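Local coordinates for autoinducer 2 sensor kinase/phosphatase luxQ (PDB 3C38), which senses the quorum-sensing signal AI-2 through the LuxP-binding periplasmic part of a membrane histidine kinase, which switches from kinase to phosphatase when the signal is present, at residues P198-V204 with S215-G219; S177-A183 with C233-T239; Q44-A48 with R139-L143. All blocks are in the same frame, centred on the assembly; numbering follows the deposited sequence.

Contact 1: residues P198-V204 with S215-G219; sequences PYSLDYV and SFIVG
The ring of F216, at the start of strand 216-225, is met by P198 and Y199 from the turn that leads into helix 201-205. F216 CB lies 4.0 Å from Y199 CD2. With CG turned away from its own carbonyl carbon and beside the backbone N (chi1 -50°), the ring reaches across to the turn. CG receives the closest approach of Y199, 3.5 Å from CD2, and CD2 of F216 lies near both CD2 and CE2 of that tyrosine, its CD1 and CE2 near Y199 CD2. The Y199 edge thus points at one F216 face in a T-shaped stack, centroids 5.0 Å apart and planes at 64°, while CB of S215 lies over the opposite face. At the far end of the ring, CZ touches P198 CB at 3.3 Å, and CE1 lies by the same atom. A rigid, apolar proline suits this position on the surface.

Y203 reaches from the helix with its OH 3.2 Å from F216 O, sliding past V218 in the opposite direction. A water accepts from F216 N at 2.7 Å and also hydrogen-bonds Y203 OH. V204 CG1 packs on V218 CG1. S200 caps the helix, its OG accepting from Y203 N. Y199 OH pairs with N179 of the adjacent sheet. Direct attraction here is therefore mainly aromatic and dispersive, with polar groups and water gathered round the phenol end of Y203.

Contact 2: residues S177-A183 with C233-T239; sequences SENLVLA and CVYSIQT
V181 and Y235 form the central antiparallel hydrogen-bonded pair of strands 179-184 and 228-239, Y235 N giving to V181 O at 2.8 Å and V181 N to Y235 O at 2.9 Å. A183 and C233 repeat the pairing. Packing is tight here: A183 CB, small enough for the rim of the Y235 ring, meets CE1 at 3.7 Å in the ring plane, while C233 SG lies over one ring face, near its rim. On the other face of the sheet V234 splits its branches, CG1 touching L180 CD2 and CG2 touching L182 CD1; beta-branched valine suits an extended strand, and the leucines fill the buried apolar face.

Toward E178 and T239 the contact becomes polar and wetter. The E178 carboxylate accepts from T239 N through the syn side of OE2, at 2.7 Å, and a weak bond runs from E178 N to OE1 of Q238, whose bend at chi2 (58°) brings its amide back. Two waters link side chains here.

Within the four-stranded antiparallel sheet, these are the inner strands. Helix 165-174 packs against L180 on one face, and V204 of helix 201-205 covers V181, Y235 and I237 on the other.

Contact 3: residues Q44-A48 with R139-L143; sequences QDSTA and RRSSL
R139 grips D45 end-on with two nitrogens, NH2 bonding OD2 at 2.9 Å and NH1 bonding OD1 at 3.0 Å, so that the long helix 22-47 is joined to strand 134-143 by a salt bridge. OD2 offers its syn lone pair, whereas OD1 is approached from above the carboxylate plane; the two flat groups are turned 57° apart. The same NH1 also gives a bond of 2.6 Å to Q44 OE1, which lies in the guanidinium plane. Q44 returns a bond from NE2 to the backbone carbonyl O of R139, at 2.9 Å, and an amide suits the place because it can accept and donate at once. Its CG lies opposite its own backbone N (chi1 164°) and the chain continues extended, carrying the amide from the helix to the strand.

S141 adds a second donor to D45 OD1, its OG giving a bond of 2.8 Å on the anti side. With two gripping nitrogens and this hydroxyl, the carboxylate's rotation is probably fixed and its charged form favoured. Outward, A48 CB sits 3.2 Å from S141 OG, and its small methyl allows the chain to come close to the strand. L143 CD2 then meets A48 at 4.1 Å from CB, while the leucine packs on helix 51-58. Such a long N-terminal helix lying against an antiparallel sheet is consistent with a Cache-type periplasmic sensor domain.

How the contacts relate
Along the chain contact 3 closes first; contact 2 then opens, and contact 1 falls between its two segments. Contacts 1 and 2 adjoin, their centres about 8 Å apart, and meet in the four-stranded sheet, where strands 216-225 and 228-239 are consecutive neighbours; G219 N and S236 O probably bond between them, and F216 packs on T239. Contact 3 lies on the other side of the chain's centre, with its own centre about 32 Å from that of contact 2 and 40 Å from that of contact 1, and joins helix 22-47 to the five-stranded sheet. The periplasmic region thus has two separate antiparallel sheets, with contacts 1 and 2 in one and contact 3 in the other.

Contact 1: residues P198-V204 with S215-G219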
loop_
_atom_site.group_PDB
_atom_site.type_symbol
_atom_site.label_atom_id
_atom_site.label_comp_id
_atom_site.label_asym_id
_atom_site.label_seq_id
_atom_site.Cartn_x
_atom_site.Cartn_y
_atom_site.Cartn_z
ATOM N N PRO A 198 3.374 -23.903 16.510
ATOM C CA PRO A 198 2.654 -25.181 16.582
ATOM C C PRO A 198 1.689 -25.307 15.410
ATOM O O PRO A 198 1.264 -26.406 15.048
ATOM C CB PRO A 198 1.904 -25.083 17.909
ATOM C CG PRO A 198 2.767 -24.153 18.729
ATOM C CD PRO A 198 3.127 -23.101 17.721
ATOM N N TYR A 199 1.340 -24.164 14.828
ATOM C CA TYR A 199 0.421 -24.119 13.692
ATOM C C TYR A 199 1.136 -23.608 12.440
ATOM O O TYR A 199 2.025 -22.755 12.531
ATOM C CB TYR A 199 -0.767 -23.216 14.037
ATOM C CG TYR A 199 -0.358 -21.853 14.562
ATOM C CD1 TYR A 199 0.066 -20.845 13.693
ATOM C CD2 TYR A 199 -0.368 -21.582 15.930
ATOM C CE1 TYR A 199 0.471 -19.606 14.171
ATOM C CE2 TYR A 199 0.034 -20.352 16.419
ATOM C CZ TYR A 199 0.454 -19.366 15.535
ATOM O OH TYR A 199 0.873 -18.152 16.026
ATOM N N SER A 200 0.754 -24.134 11.278
ATOM C CA SER A 200 1.372 -23.728 10.019
ATOM C C SER A 200 0.586 -22.621 9.303
ATOM O O SER A 200 -0.573 -22.354 9.625
ATOM C CB SER A 200 1.487 -24.928 9.082
ATOM O OG SER A 200 0.200 -25.369 8.688
ATOM N N LEU A 201 1.224 -21.985 8.326
ATOM C CA LEU A 201 0.571 -20.921 7.564
ATOM C C LEU A 201 -0.675 -21.494 6.906
ATOM O O LEU A 201 -1.750 -20.879 6.915
ATOM C CB LEU A 201 1.513 -20.382 6.485
ATOM C CG LEU A 201 0.901 -19.377 5.505
ATOM C CD1 LEU A 201 0.313 -18.207 6.268
ATOM C CD2 LEU A 201 1.966 -18.904 4.538
ATOM N N ASP A 202 -0.504 -22.686 6.342
ATOM C CA ASP A 202 -1.566 -23.417 5.668
ATOM C C ASP A 202 -2.792 -23.589 6.568
ATOM O O ASP A 202 -3.928 -23.386 6.136
ATOM C CB ASP A 202 -1.024 -24.779 5.242
ATOM C CG ASP A 202 -1.975 -25.537 4.346
ATOM O OD1 ASP A 202 -3.111 -25.837 4.785
ATOM O OD2 ASP A 202 -1.576 -25.837 3.200
ATOM N N TYR A 203 -2.557 -23.966 7.823
ATOM C CA TYR A 203 -3.636 -24.150 8.792
ATOM C C TYR A 203 -4.348 -22.823 9.055
ATOM O O TYR A 203 -5.574 -22.739 9.023
ATOM C CB TYR A 203 -3.076 -24.682 10.112
ATOM C CG TYR A 203 -3.984 -24.422 11.296
ATOM C CD1 TYR A 203 -5.203 -25.101 11.442
ATOM C CD2 TYR A 203 -3.650 -23.457 12.250
ATOM C CE1 TYR A 203 -6.057 -24.816 12.511
ATOM C CE2 TYR A 203 -4.502 -23.164 13.323
ATOM C CZ TYR A 203 -5.698 -23.842 13.445
ATOM O OH TYR A 203 -6.544 -23.535 14.490
ATOM N N VAL A 204 -3.559 -21.797 9.346
ATOM C CA VAL A 204 -4.083 -20.469 9.598
ATOM C C VAL A 204 -4.952 -19.974 8.433
ATOM O O VAL A 204 -6.046 -19.468 8.676
ATOM C CB VAL A 204 -2.943 -19.468 9.820
ATOM C CG1 VAL A 204 -3.511 -18.095 10.109
ATOM C CG2 VAL A 204 -2.043 -19.943 10.956
ATOM N N SER A 215 -7.112 -24.736 20.390
ATOM C CA SER A 215 -5.912 -24.260 21.037
ATOM C C SER A 215 -5.500 -22.909 20.476
ATOM O O SER A 215 -5.099 -22.019 21.221
ATOM C CB SER A 215 -4.789 -25.273 20.842
ATOM O OG SER A 215 -5.209 -26.542 21.299
ATOM N N PHE A 216 -5.599 -22.757 19.163
ATOM C CA PHE A 216 -5.215 -21.502 18.543
ATOM C C PHE A 216 -6.368 -20.833 17.826
ATOM O O PHE A 216 -6.665 -21.153 16.673
ATOM C CB PHE A 216 -4.065 -21.736 17.576
ATOM C CG PHE A 216 -2.948 -22.512 18.177
ATOM C CD1 PHE A 216 -2.801 -23.866 17.903
ATOM C CD2 PHE A 216 -2.052 -21.900 19.047
ATOM C CE1 PHE A 216 -1.787 -24.599 18.490
ATOM C CE2 PHE A 216 -1.027 -22.632 19.645
ATOM C CZ PHE A 216 -0.894 -23.981 19.362
ATOM N N ILE A 217 -7.008 -19.903 18.524
ATOM C CA ILE A 217 -8.140 -19.158 17.994
ATOM C C ILE A 217 -7.697 -18.252 16.846
ATOM O O ILE A 217 -6.761 -17.467 16.994
ATOM C CB ILE A 217 -8.772 -18.309 19.108
ATOM C CG1 ILE A 217 -9.064 -19.202 20.323
ATOM C CG2 ILE A 217 -10.048 -17.654 18.607
ATOM C CD1 ILE A 217 -9.733 -18.489 21.491
ATOM N N VAL A 218 -8.353 -18.374 15.695
ATOM C CA VAL A 218 -7.999 -17.547 14.544
ATOM C C VAL A 218 -9.110 -16.585 14.139
ATOM O O VAL A 218 -10.166 -16.992 13.647
ATOM C CB VAL A 218 -7.647 -18.386 13.290
ATOM C CG1 VAL A 218 -7.057 -17.472 12.225
ATOM C CG2 VAL A 218 -6.667 -19.499 13.643
ATOM N N GLY A 219 -8.861 -15.299 14.348
ATOM C CA GLY A 219 -9.839 -14.301 13.970
ATOM C C GLY A 219 -9.652 -13.913 12.515
ATOM O O GLY A 219 -8.579 -14.120 11.945
HETATM O O HOH W 1 -6.364 -24.704 17.535
#

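Contact 2: residues S177-A183 with C233-T239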
loop_
_atom_site.group_PDB
_atom_site.type_symbol
_atom_site.label_atom_id
_atom_site.label_comp_id
_atom_site.label_asym_id
_atom_site.label_seq_id
_atom_site.Cartn_x
_atom_site.Cartn_y
_atom_site.Cartn_z
ATOM N N SER A 177 -0.708 -8.687 18.604
ATOM C CA SER A 177 -1.156 -10.000 18.173
ATOM C C SER A 177 0.010 -10.974 18.118
ATOM O O SER A 177 1.154 -10.577 17.895
ATOM C CB SER A 177 -1.810 -9.910 16.791
ATOM O OG SER A 177 -2.947 -9.065 16.807
ATOM N N GLU A 178 -0.291 -12.250 18.326
ATOM C CA GLU A 178 0.716 -13.309 18.292
ATOM C C GLU A 178 1.314 -13.412 16.899
ATOM O O GLU A 178 2.530 -13.446 16.725
ATOM C CB GLU A 178 0.073 -14.649 18.607
ATOM C CG GLU A 178 0.457 -15.274 19.912
ATOM C CD GLU A 178 -0.177 -16.642 20.053
ATOM O OE1 GLU A 178 0.316 -17.606 19.412
ATOM O OE2 GLU A 178 -1.187 -16.733 20.786
ATOM N N ASN A 179 0.429 -13.496 15.914
ATOM C CA ASN A 179 0.821 -13.613 14.523
ATOM C C ASN A 179 -0.329 -13.172 13.635
ATOM O O ASN A 179 -1.508 -13.271 14.011
ATOM C CB ASN A 179 1.174 -15.069 14.176
ATOM C CG ASN A 179 2.644 -15.390 14.391
ATOM O OD1 ASN A 179 3.532 -14.727 13.852
ATOM N ND2 ASN A 179 2.906 -16.426 15.164
ATOM N N LEU A 180 0.027 -12.685 12.453
ATOM C CA LEU A 180 -0.957 -12.258 11.472
ATOM C C LEU A 180 -0.609 -12.810 10.095
ATOM O O LEU A 180 0.553 -13.085 9.782
ATOM C CB LEU A 180 -1.027 -10.729 11.381
ATOM C CG LEU A 180 -1.445 -9.890 12.588
ATOM C CD1 LEU A 180 -1.300 -8.419 12.193
ATOM C CD2 LEU A 180 -2.884 -10.199 13.019
ATOM N N VAL A 181 -1.638 -12.970 9.275
ATOM C CA VAL A 181 -1.476 -13.439 7.908
ATOM C C VAL A 181 -2.397 -12.596 7.032
ATOM O O VAL A 181 -3.614 -12.560 7.251
ATOM C CB VAL A 181 -1.902 -14.913 7.737
ATOM C CG1 VAL A 181 -1.717 -15.312 6.280
ATOM C CG2 VAL A 181 -1.096 -15.824 8.668
ATOM N N LEU A 182 -1.825 -11.901 6.058
ATOM C CA LEU A 182 -2.628 -11.094 5.158
ATOM C C LEU A 182 -2.835 -11.957 3.928
ATOM O O LEU A 182 -1.878 -12.421 3.309
ATOM C CB LEU A 182 -1.914 -9.788 4.786
ATOM C CG LEU A 182 -2.625 -8.902 3.749
ATOM C CD1 LEU A 182 -4.019 -8.543 4.251
ATOM C CD2 LEU A 182 -1.814 -7.636 3.497
ATOM N N ALA A 183 -4.093 -12.185 3.579
ATOM C CA ALA A 183 -4.381 -13.029 2.434
ATOM C C ALA A 183 -5.534 -12.544 1.577
ATOM O O ALA A 183 -6.310 -11.679 1.980
ATOM C CB ALA A 183 -4.667 -14.451 2.912
ATOM N N CYS A 233 -8.055 -10.049 3.610
ATOM C CA CYS A 233 -8.385 -10.645 4.899
ATOM C C CYS A 233 -7.187 -10.843 5.824
ATOM O O CYS A 233 -6.199 -11.487 5.478
ATOM C CB CYS A 233 -9.079 -11.992 4.692
ATOM S SG CYS A 233 -9.540 -12.845 6.234
ATOM N N VAL A 234 -7.286 -10.283 7.015
ATOM C CA VAL A 234 -6.224 -10.427 7.981
ATOM C C VAL A 234 -6.589 -11.502 8.999
ATOM O O VAL A 234 -7.566 -11.364 9.741
ATOM C CB VAL A 234 -5.955 -9.117 8.724
ATOM C CG1 VAL A 234 -4.910 -9.360 9.819
ATOM C CG2 VAL A 234 -5.464 -8.042 7.733
ATOM N N TYR A 235 -5.811 -12.579 9.016
ATOM C CA TYR A 235 -6.034 -13.657 9.967
ATOM C C TYR A 235 -5.184 -13.352 11.189
ATOM O O TYR A 235 -3.969 -13.117 11.067
ATOM C CB TYR A 235 -5.624 -15.005 9.375
ATOM C CG TYR A 235 -6.448 -15.431 8.184
ATOM C CD1 TYR A 235 -6.075 -15.079 6.893
ATOM C CD2 TYR A 235 -7.614 -16.186 8.352
ATOM C CE1 TYR A 235 -6.837 -15.467 5.795
ATOM C CE2 TYR A 235 -8.382 -16.574 7.269
ATOM C CZ TYR A 235 -7.989 -16.213 5.992
ATOM O OH TYR A 235 -8.756 -16.580 4.913
ATOM N N SER A 236 -5.821 -13.326 12.355
ATOM C CA SER A 236 -5.117 -13.044 13.599
ATOM C C SER A 236 -5.171 -14.308 14.449
ATOM O O SER A 236 -6.234 -14.911 14.620
ATOM C CB SER A 236 -5.756 -11.857 14.340
ATOM O OG SER A 236 -7.092 -12.139 14.720
ATOM N N ILE A 237 -4.020 -14.709 14.972
ATOM C CA ILE A 237 -3.952 -15.925 15.755
ATOM C C ILE A 237 -3.640 -15.672 17.210
ATOM O O ILE A 237 -2.704 -14.948 17.538
ATOM C CB ILE A 237 -2.891 -16.873 15.179
ATOM C CG1 ILE A 237 -2.887 -16.757 13.654
ATOM C CG2 ILE A 237 -3.203 -18.312 15.571
ATOM C CD1 ILE A 237 -1.764 -17.487 12.997
ATOM N N GLN A 238 -4.442 -16.275 18.078
ATOM C CA GLN A 238 -4.246 -16.138 19.509
ATOM C C GLN A 238 -4.490 -17.487 20.188
ATOM O O GLN A 238 -5.414 -18.218 19.830
ATOM C CB GLN A 238 -5.194 -15.078 20.067
ATOM C CG GLN A 238 -4.559 -14.199 21.139
ATOM C CD GLN A 238 -3.311 -13.469 20.644
ATOM O OE1 GLN A 238 -3.368 -12.679 19.694
ATOM N NE2 GLN A 238 -2.178 -13.733 21.286
ATOM N N THR A 239 -3.645 -17.818 21.157
ATOM C CA THR A 239 -3.755 -19.077 21.891
ATOM C C THR A 239 -4.639 -18.875 23.119
ATOM O O THR A 239 -4.596 -17.812 23.740
ATOM C CB THR A 239 -2.372 -19.555 22.352
ATOM O OG1 THR A 239 -1.850 -18.628 23.305
ATOM C CG2 THR A 239 -1.414 -19.617 21.180
HETATM O O HOH W 2 -4.977 -10.882 18.539
HETATM O O HOH W 3 -1.658 -15.568 22.971
#

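Contact 3: residues Q44-A48 with R139-L143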
loop_
_atom_site.group_PDB
_atom_site.type_symbol
_atom_site.label_atom_id
_atom_site.label_comp_id
_atom_site.label_asym_id
_atom_site.label_seq_id
_atom_site.Cartn_x
_atom_site.Cartn_y
_atom_site.Cartn_z
ATOM N N GLN A 44 1.652 12.537 0.902
ATOM C CA GLN A 44 1.384 12.656 -0.527
ATOM C C GLN A 44 0.773 14.019 -0.865
ATOM O O GLN A 44 1.317 14.764 -1.688
ATOM C CB GLN A 44 0.441 11.535 -0.993
ATOM C CG GLN A 44 -0.201 11.791 -2.353
ATOM C CD GLN A 44 -1.016 10.614 -2.880
ATOM O OE1 GLN A 44 -1.787 9.986 -2.148
ATOM N NE2 GLN A 44 -0.855 10.325 -4.169
ATOM N N ASP A 45 -0.351 14.335 -0.224
ATOM C CA ASP A 45 -1.053 15.595 -0.465
ATOM C C ASP A 45 -0.245 16.844 -0.127
ATOM O O ASP A 45 -0.440 17.912 -0.720
ATOM C CB ASP A 45 -2.372 15.615 0.306
ATOM C CG ASP A 45 -3.392 14.675 -0.285
ATOM O OD1 ASP A 45 -3.225 14.304 -1.460
ATOM O OD2 ASP A 45 -4.362 14.321 0.405
ATOM N N SER A 46 0.666 16.701 0.823
ATOM C CA SER A 46 1.516 17.800 1.239
ATOM C C SER A 46 2.622 18.005 0.206
ATOM O O SER A 46 2.982 19.134 -0.129
ATOM C CB SER A 46 2.129 17.488 2.602
ATOM O OG SER A 46 2.793 18.622 3.114
ATOM N N THR A 47 3.157 16.906 -0.304
ATOM C CA THR A 47 4.213 16.981 -1.298
ATOM C C THR A 47 3.647 17.409 -2.648
ATOM O O THR A 47 4.358 17.965 -3.481
ATOM C CB THR A 47 4.904 15.628 -1.451
ATOM O OG1 THR A 47 5.507 15.266 -0.204
ATOM C CG2 THR A 47 5.977 15.689 -2.528
ATOM N N ALA A 48 2.358 17.154 -2.849
ATOM C CA ALA A 48 1.691 17.502 -4.096
ATOM C C ALA A 48 1.629 19.017 -4.257
ATOM O O ALA A 48 1.396 19.525 -5.358
ATOM C CB ALA A 48 0.279 16.916 -4.121
ATOM N N ARG A 139 -3.028 5.683 -4.752
ATOM C CA ARG A 139 -3.743 6.931 -4.554
ATOM C C ARG A 139 -3.131 8.013 -5.435
ATOM O O ARG A 139 -1.913 8.079 -5.609
ATOM C CB ARG A 139 -3.697 7.331 -3.079
ATOM C CG ARG A 139 -4.589 8.506 -2.720
ATOM C CD ARG A 139 -4.686 8.646 -1.214
ATOM N NE ARG A 139 -5.507 9.789 -0.827
ATOM C CZ ARG A 139 -5.093 11.051 -0.881
ATOM N NH1 ARG A 139 -3.863 11.327 -1.300
ATOM N NH2 ARG A 139 -5.911 12.027 -0.515
ATOM N N ARG A 140 -3.998 8.849 -5.999
ATOM C CA ARG A 140 -3.577 9.932 -6.891
ATOM C C ARG A 140 -3.768 11.318 -6.255
ATOM O O ARG A 140 -4.763 11.574 -5.581
ATOM C CB ARG A 140 -4.398 9.862 -8.188
ATOM C CG ARG A 140 -3.881 10.721 -9.314
ATOM C CD ARG A 140 -4.845 10.735 -10.501
ATOM N NE ARG A 140 -6.105 11.375 -10.153
ATOM C CZ ARG A 140 -6.927 11.937 -11.032
ATOM N NH1 ARG A 140 -6.626 11.941 -12.325
ATOM N NH2 ARG A 140 -8.052 12.507 -10.612
ATOM N N SER A 141 -2.817 12.213 -6.477
ATOM C CA SER A 141 -2.933 13.566 -5.948
ATOM C C SER A 141 -2.574 14.584 -7.034
ATOM O O SER A 141 -1.474 14.565 -7.587
ATOM C CB SER A 141 -2.022 13.748 -4.729
ATOM O OG SER A 141 -2.307 14.974 -4.071
ATOM N N SER A 142 -3.512 15.474 -7.330
ATOM C CA SER A 142 -3.318 16.495 -8.359
ATOM C C SER A 142 -2.086 17.356 -8.120
ATOM O O SER A 142 -1.791 17.731 -6.991
ATOM C CB SER A 142 -4.554 17.392 -8.425
ATOM O OG SER A 142 -5.745 16.613 -8.419
ATOM N N LEU A 143 -1.362 17.657 -9.192
ATOM C CA LEU A 143 -0.172 18.502 -9.111
ATOM C C LEU A 143 -0.529 19.803 -9.814
ATOM O O LEU A 143 -0.487 19.891 -11.042
ATOM C CB LEU A 143 1.017 17.845 -9.816
ATOM C CG LEU A 143 1.570 16.580 -9.166
ATOM C CD1 LEU A 143 2.622 15.953 -10.062
ATOM C CD2 LEU A 143 2.162 16.925 -7.805
HETATM O O HOH W 4 -0.836 20.845 -6.201
#